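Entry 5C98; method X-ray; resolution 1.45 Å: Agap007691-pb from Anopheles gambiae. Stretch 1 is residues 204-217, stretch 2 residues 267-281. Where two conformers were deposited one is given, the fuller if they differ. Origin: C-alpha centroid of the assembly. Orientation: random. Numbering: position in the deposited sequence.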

# COMPACT_ATOMS: atom_id res chain seq x y z
N ARG A 204 18.07 1.78 20.86
CA ARG A 204 19.08 1.82 19.81
C ARG A 204 18.85 0.69 18.81
O ARG A 204 18.60 -0.45 19.19
CB ARG A 204 20.48 1.72 20.42
CG ARG A 204 20.70 2.83 21.43
CD ARG A 204 22.10 2.81 22.07
NE ARG A 204 23.10 3.35 21.16
CZ ARG A 204 23.36 4.65 21.01
NH1 ARG A 204 22.67 5.56 21.69
NH2 ARG A 204 24.29 5.04 20.15
N VAL A 205 18.98 1.03 17.53
CA VAL A 205 18.79 0.07 16.44
C VAL A 205 19.83 0.32 15.35
O VAL A 205 20.42 1.40 15.24
CB VAL A 205 17.38 0.14 15.82
CG1 VAL A 205 16.33 -0.28 16.84
CG2 VAL A 205 17.11 1.54 15.30
N SER A 206 20.04 -0.71 14.54
CA SER A 206 20.96 -0.61 13.42
C SER A 206 20.58 0.57 12.54
O SER A 206 19.44 0.62 12.03
CB SER A 206 20.92 -1.90 12.62
OG SER A 206 21.96 -1.96 11.67
N THR A 207 21.52 1.50 12.35
CA THR A 207 21.27 2.75 11.64
C THR A 207 22.33 2.91 10.56
O THR A 207 23.53 2.84 10.84
CB THR A 207 21.30 3.92 12.61
OG1 THR A 207 20.23 3.78 13.55
CG2 THR A 207 21.16 5.25 11.90
N MET A 208 21.87 3.08 9.33
CA MET A 208 22.74 3.23 8.17
C MET A 208 23.19 4.67 8.03
O MET A 208 22.49 5.60 8.44
CB MET A 208 22.00 2.82 6.90
CG MET A 208 21.44 1.42 6.91
SD MET A 208 20.83 0.89 5.29
CE MET A 208 19.46 2.03 5.08
N HIS A 209 24.37 4.86 7.43
CA HIS A 209 24.95 6.20 7.30
C HIS A 209 25.71 6.27 5.98
O HIS A 209 26.51 5.38 5.69
CB HIS A 209 25.96 6.44 8.42
CG HIS A 209 26.51 7.83 8.48
ND1 HIS A 209 27.54 8.18 9.33
CD2 HIS A 209 26.13 8.97 7.85
CE1 HIS A 209 27.80 9.47 9.19
NE2 HIS A 209 26.96 9.98 8.30
N THR A 210 25.49 7.34 5.23
CA THR A 210 26.30 7.56 4.04
C THR A 210 26.29 9.04 3.69
O THR A 210 25.55 9.85 4.26
CB THR A 210 25.83 6.68 2.87
OG1 THR A 210 26.87 6.61 1.90
CG2 THR A 210 24.56 7.23 2.23
N THR A 211 27.14 9.39 2.75
CA THR A 211 27.10 10.68 2.09
C THR A 211 26.63 10.42 0.67
O THR A 211 27.30 9.72 -0.09
CB THR A 211 28.48 11.32 2.06
OG1 THR A 211 28.94 11.51 3.41
CG2 THR A 211 28.42 12.67 1.37
N ALA A 212 25.46 10.95 0.33
CA ALA A 212 24.83 10.67 -0.95
C ALA A 212 24.43 11.97 -1.63
O ALA A 212 24.12 12.97 -0.97
CB ALA A 212 23.58 9.83 -0.76
N PHE A 213 24.42 11.94 -2.96
CA PHE A 213 24.02 13.08 -3.76
C PHE A 213 22.55 12.89 -4.12
O PHE A 213 22.19 12.37 -5.18
CB PHE A 213 24.90 13.18 -5.00
CG PHE A 213 24.71 14.43 -5.79
CD1 PHE A 213 25.03 15.66 -5.24
CD2 PHE A 213 24.24 14.38 -7.09
CE1 PHE A 213 24.86 16.83 -5.97
CE2 PHE A 213 24.07 15.54 -7.82
CZ PHE A 213 24.38 16.76 -7.26
N VAL A 214 21.68 13.30 -3.19
CA VAL A 214 20.25 13.02 -3.27
C VAL A 214 19.46 14.31 -3.43
O VAL A 214 19.86 15.38 -2.96
CB VAL A 214 19.73 12.24 -2.03
CG1 VAL A 214 20.24 10.81 -2.04
CG2 VAL A 214 20.10 12.97 -0.73
N ARG A 215 18.30 14.19 -4.06
CA ARG A 215 17.34 15.28 -4.12
C ARG A 215 16.77 15.55 -2.73
O ARG A 215 16.32 14.63 -2.03
CB ARG A 215 16.23 14.90 -5.09
CG ARG A 215 16.68 14.95 -6.54
CD ARG A 215 15.69 14.33 -7.50
NE ARG A 215 14.43 15.05 -7.60
CZ ARG A 215 14.28 16.21 -8.24
NH1 ARG A 215 15.32 16.82 -8.80
NH2 ARG A 215 13.07 16.77 -8.31
N ARG A 216 16.77 16.81 -2.32
CA ARG A 216 16.40 17.18 -0.97
C ARG A 216 15.75 18.56 -1.00
O ARG A 216 15.98 19.36 -1.92
CB ARG A 216 17.62 17.21 -0.06
CG ARG A 216 18.62 18.36 -0.34
CD ARG A 216 18.30 19.64 0.40
NE ARG A 216 19.27 20.69 0.11
CZ ARG A 216 19.21 21.51 -0.94
NH1 ARG A 216 18.21 21.43 -1.80
NH2 ARG A 216 20.14 22.43 -1.12
N CYS A 217 14.95 18.84 0.02
CA CYS A 217 14.50 20.20 0.26
C CYS A 217 14.02 20.34 1.70
O CYS A 217 13.81 19.36 2.41
CB CYS A 217 13.40 20.63 -0.71
SG CYS A 217 11.85 19.70 -0.57
N GLU A 267 8.84 20.70 -7.07
CA GLU A 267 9.43 21.91 -7.64
C GLU A 267 10.69 22.34 -6.89
O GLU A 267 11.57 23.00 -7.47
CB GLU A 267 8.42 23.05 -7.58
CG GLU A 267 7.12 22.78 -8.31
N ARG A 268 10.77 22.02 -5.60
CA ARG A 268 11.84 22.48 -4.73
C ARG A 268 12.99 21.51 -4.60
O ARG A 268 14.10 21.94 -4.26
CB ARG A 268 11.29 22.73 -3.32
CG ARG A 268 10.29 23.86 -3.24
CD ARG A 268 9.72 23.98 -1.86
NE ARG A 268 8.46 24.72 -1.85
CZ ARG A 268 7.85 25.14 -0.75
NH1 ARG A 268 8.40 24.91 0.44
NH2 ARG A 268 6.70 25.80 -0.84
N LEU A 269 12.77 20.22 -4.85
CA LEU A 269 13.85 19.26 -4.68
C LEU A 269 15.02 19.60 -5.59
O LEU A 269 14.84 19.93 -6.77
CB LEU A 269 13.34 17.85 -4.98
CG LEU A 269 12.46 17.18 -3.93
CD1 LEU A 269 11.83 15.94 -4.58
CD2 LEU A 269 13.20 16.82 -2.68
N GLN A 270 16.22 19.52 -5.02
CA GLN A 270 17.46 19.75 -5.73
C GLN A 270 18.48 18.75 -5.21
O GLN A 270 18.57 18.50 -4.00
CB GLN A 270 17.98 21.17 -5.50
CG GLN A 270 17.14 22.24 -6.16
CD GLN A 270 17.22 22.20 -7.68
OE1 GLN A 270 18.31 22.04 -8.25
NE2 GLN A 270 16.08 22.33 -8.34
N SER A 271 19.25 18.16 -6.13
CA SER A 271 20.26 17.20 -5.75
C SER A 271 21.37 17.89 -4.98
O SER A 271 21.81 18.98 -5.35
CB SER A 271 20.85 16.52 -6.99
OG SER A 271 19.96 15.56 -7.53
N CYS A 272 21.82 17.25 -3.91
CA CYS A 272 22.73 17.89 -2.98
C CYS A 272 23.46 16.81 -2.19
O CYS A 272 22.86 15.82 -1.81
CB CYS A 272 21.89 18.77 -2.05
SG CYS A 272 22.81 19.57 -0.79
N TRP A 273 24.76 17.00 -1.99
CA TRP A 273 25.51 16.05 -1.18
C TRP A 273 24.97 16.11 0.25
O TRP A 273 24.99 17.17 0.88
CB TRP A 273 27.00 16.36 -1.23
CG TRP A 273 27.64 15.80 -2.48
CD1 TRP A 273 28.18 16.51 -3.52
CD2 TRP A 273 27.79 14.42 -2.82
NE1 TRP A 273 28.66 15.65 -4.48
CE2 TRP A 273 28.43 14.36 -4.07
CE3 TRP A 273 27.44 13.22 -2.18
CZ2 TRP A 273 28.74 13.15 -4.70
CZ3 TRP A 273 27.74 12.02 -2.81
CH2 TRP A 273 28.38 12.00 -4.05
N THR A 274 24.46 14.97 0.73
CA THR A 274 23.70 14.93 1.98
C THR A 274 24.29 13.88 2.90
O THR A 274 24.53 12.75 2.49
CB THR A 274 22.25 14.55 1.69
OG1 THR A 274 21.67 15.55 0.85
CG2 THR A 274 21.42 14.41 2.98
N ASP A 275 24.49 14.26 4.16
CA ASP A 275 24.87 13.30 5.19
C ASP A 275 23.59 12.65 5.68
O ASP A 275 22.77 13.29 6.35
CB ASP A 275 25.62 13.96 6.33
CG ASP A 275 26.24 12.94 7.24
OD1 ASP A 275 25.56 12.50 8.17
OD2 ASP A 275 27.40 12.54 6.99
N LEU A 276 23.40 11.40 5.28
CA LEU A 276 22.14 10.70 5.43
C LEU A 276 22.28 9.60 6.47
O LEU A 276 23.21 8.78 6.40
CB LEU A 276 21.75 10.10 4.08
CG LEU A 276 20.46 9.31 3.93
CD1 LEU A 276 19.27 10.17 4.22
CD2 LEU A 276 20.37 8.76 2.53
N LYS A 277 21.35 9.57 7.43
CA LYS A 277 21.23 8.49 8.39
C LYS A 277 19.79 8.03 8.40
O LYS A 277 18.88 8.84 8.40
CB LYS A 277 21.66 8.91 9.78
CG LYS A 277 23.14 9.18 9.86
CD LYS A 277 23.52 9.46 11.28
CE LYS A 277 25.01 9.37 11.51
NZ LYS A 277 25.31 9.36 12.97
N LEU A 278 19.61 6.70 8.40
CA LEU A 278 18.28 6.10 8.29
C LEU A 278 18.36 4.76 9.00
O LEU A 278 19.34 4.03 8.79
CB LEU A 278 17.96 5.86 6.80
CG LEU A 278 16.59 5.37 6.35
CD1 LEU A 278 15.56 6.49 6.44
CD2 LEU A 278 16.64 4.86 4.92
N PRO A 279 17.40 4.37 9.83
CA PRO A 279 17.42 3.00 10.35
C PRO A 279 17.35 1.98 9.21
O PRO A 279 16.71 2.21 8.18
CB PRO A 279 16.18 2.92 11.24
CG PRO A 279 15.30 4.01 10.77
CD PRO A 279 16.19 5.09 10.26
N LYS A 280 18.04 0.85 9.41
CA LYS A 280 17.87 -0.30 8.52
C LYS A 280 16.54 -0.93 8.92
O LYS A 280 16.47 -1.68 9.88
CB LYS A 280 19.03 -1.27 8.70
CG LYS A 280 19.05 -2.38 7.68
CD LYS A 280 20.17 -3.37 7.97
CE LYS A 280 19.98 -4.64 7.16
NZ LYS A 280 20.68 -4.58 5.84
N PHE A 281 15.47 -0.61 8.19
CA PHE A 281 14.13 -0.92 8.67
C PHE A 281 13.35 -1.67 7.61
O PHE A 281 13.69 -1.69 6.42
CB PHE A 281 13.33 0.35 9.09
CG PHE A 281 12.76 1.16 7.95
CD1 PHE A 281 13.53 2.07 7.25
CD2 PHE A 281 11.43 1.00 7.57
CE1 PHE A 281 13.02 2.80 6.20
CE2 PHE A 281 10.90 1.76 6.50
CZ PHE A 281 11.69 2.64 5.81
O HOH W 1 17.28 -1.22 12.38
O HOH W 2 20.40 12.91 -7.17
O HOH W 3 12.98 19.89 -8.71

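The most unusual feature is the way Phe-213 and Trp-273 meet at a non-hydrogen-bonded pair of this antiparallel ladder. Phe-213 CB sits 3.5 Å from the centroid of the Trp-273 six-membered ring, almost exactly on its normal. The indole thus lies across the start of its neighbour's side chain. The two rings are oblique, with planes at 47°. Over one face of the Phe-213 ring lies Ser-271 CB, 3.8 Å from the Phe-213 ring centroid.

His-209 lies on the same face of the sheet. His-209 NE2 donates to Asp-275 OD2 at 2.9 Å and, more weakly, to Asp-275 OD1, also at 2.9 Å. Lys-277 CE covers the imidazole, 3.5 Å from the His-209 ring centroid. The ring therefore uses its edge for the carboxylate and a face for the lysine methylene.

The doubly hydrogen-bonded pairs run from Met-208 with Leu-278 to Arg-216 with Gln-270. Paired hydrogen bonds recur at every second residue. The shortest joins Thr-274 N to Ala-212 O at 2.6 Å. Between these pairs, CA-H...O contacts fill in, such as His-209 CA to Leu-276 O at 3.2 Å.

On the opposite face, Arg-216 folds back over Cys-272, with Arg-216 CG 3.7 Å from Cys-272 CB. Back on the Phe-213 face, water 3 bridges Arg-215 NH2 (3.1 Å) and Leu-269 O (2.7 Å).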